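Local coordinates for protein 2-c-methyl-d-erythritol 4-phosphate cytidylyltransferase (Streptococcus pneumoniae, PDB 2VSH) that catalyses the transfer of the cytidylyl group of CTP to D-ribitol 5-phosphate, giving the CDP-activated ribitol used for teichoic acid precursors, at residues 84-89 / 168-173. Numbering follows the deposited sequence.
Sequences ADRNTS and GQTPQT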
# COMPACT_ATOMS: atom_id res chain seq x y z
N ALA A 84 7.35 -14.58 19.11
CA ALA A 84 8.21 -14.37 17.94
C ALA A 84 7.47 -13.84 16.71
O ALA A 84 8.08 -13.31 15.79
CB ALA A 84 8.95 -15.66 17.61
N ASP A 85 6.15 -13.99 16.68
CA ASP A 85 5.35 -13.46 15.58
C ASP A 85 4.04 -12.96 16.15
O ASP A 85 3.74 -13.22 17.32
CB ASP A 85 5.16 -14.52 14.47
CG ASP A 85 4.54 -15.82 14.97
OD1 ASP A 85 3.61 -15.80 15.79
OD2 ASP A 85 4.98 -16.89 14.52
N ARG A 86 3.24 -12.23 15.36
CA ARG A 86 2.03 -11.66 15.91
C ARG A 86 1.06 -12.68 16.53
O ARG A 86 0.50 -12.41 17.58
CB ARG A 86 1.30 -10.73 14.92
CG ARG A 86 1.03 -11.29 13.52
CD ARG A 86 0.43 -10.22 12.56
NE ARG A 86 -0.64 -9.44 13.20
CZ ARG A 86 -0.60 -8.13 13.44
NH1 ARG A 86 0.44 -7.40 13.05
NH2 ARG A 86 -1.64 -7.55 14.05
N ASN A 87 0.87 -13.84 15.89
CA ASN A 87 -0.10 -14.82 16.41
C ASN A 87 0.35 -15.46 17.73
O ASN A 87 -0.47 -15.79 18.58
CB ASN A 87 -0.40 -15.91 15.37
CG ASN A 87 -1.36 -15.44 14.29
OD1 ASN A 87 -2.22 -14.58 14.52
ND2 ASN A 87 -1.21 -15.98 13.09
N THR A 88 1.66 -15.63 17.90
CA THR A 88 2.20 -16.11 19.16
C THR A 88 1.98 -15.05 20.24
O THR A 88 1.74 -15.37 21.38
CB THR A 88 3.70 -16.49 19.04
OG1 THR A 88 3.87 -17.37 17.93
CG2 THR A 88 4.18 -17.24 20.30
N SER A 89 2.06 -13.78 19.85
CA SER A 89 1.80 -12.69 20.79
C SER A 89 0.33 -12.67 21.18
O SER A 89 -0.01 -12.51 22.35
CB SER A 89 2.22 -11.33 20.20
OG SER A 89 3.63 -11.27 20.10
N GLY A 168 -5.95 -4.17 4.60
CA GLY A 168 -6.17 -4.70 5.94
C GLY A 168 -5.50 -3.81 6.95
O GLY A 168 -4.35 -3.43 6.80
N GLN A 169 -6.24 -3.47 8.01
CA GLN A 169 -5.70 -2.70 9.11
C GLN A 169 -5.92 -3.50 10.38
O GLN A 169 -6.18 -4.69 10.32
CB GLN A 169 -6.39 -1.34 9.20
CG GLN A 169 -6.36 -0.51 7.91
CD GLN A 169 -6.96 0.89 8.11
OE1 GLN A 169 -7.90 1.08 8.89
NE2 GLN A 169 -6.40 1.87 7.41
N THR A 170 -5.79 -2.84 11.53
CA THR A 170 -6.29 -3.39 12.78
C THR A 170 -7.18 -2.30 13.42
O THR A 170 -7.06 -1.14 13.04
CB THR A 170 -5.18 -3.94 13.71
OG1 THR A 170 -4.44 -2.88 14.33
CG2 THR A 170 -4.23 -4.90 12.96
N PRO A 171 -8.05 -2.66 14.39
CA PRO A 171 -8.28 -3.96 15.07
C PRO A 171 -8.68 -5.20 14.27
O PRO A 171 -9.21 -5.12 13.16
CB PRO A 171 -9.37 -3.63 16.11
CG PRO A 171 -9.25 -2.19 16.36
CD PRO A 171 -8.87 -1.60 14.99
N GLN A 172 -8.38 -6.34 14.87
CA GLN A 172 -8.92 -7.63 14.49
C GLN A 172 -9.48 -8.22 15.78
O GLN A 172 -8.77 -8.34 16.79
CB GLN A 172 -7.83 -8.52 13.89
CG GLN A 172 -7.19 -7.92 12.66
CD GLN A 172 -6.15 -8.81 11.98
OE1 GLN A 172 -6.07 -8.84 10.76
NE2 GLN A 172 -5.36 -9.52 12.77
N THR A 173 -10.77 -8.56 15.75
CA THR A 173 -11.53 -8.83 16.97
C THR A 173 -12.22 -10.19 16.91
O THR A 173 -12.79 -10.58 15.89
CB THR A 173 -12.56 -7.69 17.21
OG1 THR A 173 -11.85 -6.45 17.32
CG2 THR A 173 -13.38 -7.91 18.49
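Arg86, in the first turn of helix 86-100, reaches across to the corner of strand 165-175, where its NH2 lies 3.9 Å from Thr170 CG2. The two side chains approach from opposite directions, and the methyl meets the guanidinium obliquely. With CG tucked over the backbone (chi1 51°) and chi2 extended, the Arg86 chain runs away from the helix, then bends at chi3 just before the guanidinium that meets Thr170 and Asp113. No hydrogen bond joins the segments; instead both side chains converge on Asp113, whose OD1 forms a salt bridge with Arg86 NH2 and whose N is hydrogen-bonded to Thr170 OG1. The chain turns its corner at Thr170, with a cis peptide bond to Pro171. The side chain of Gln172 flanks the same guanidinium more loosely. Helix 86-100 starts at the carboxyl ends of the parallel strands of the GT-A-like, Rossmann-type sheet of the IspD/TarI family, where residues 84-89 probably form part of the CTP site. Asp85 N-caps the helix. Its OD1 accepts from Thr88 N at 2.9 Å, the amide nearly in line with the C-O bond. Thr88 OG1 donates to the same OD1 from well out of the carboxylate plane (44°), which probably limits rotation of the carboxylate. One residue further on, Ser89 N donates to Asp85 O at 3.1 Å, closing the turn from which Arg86 projects.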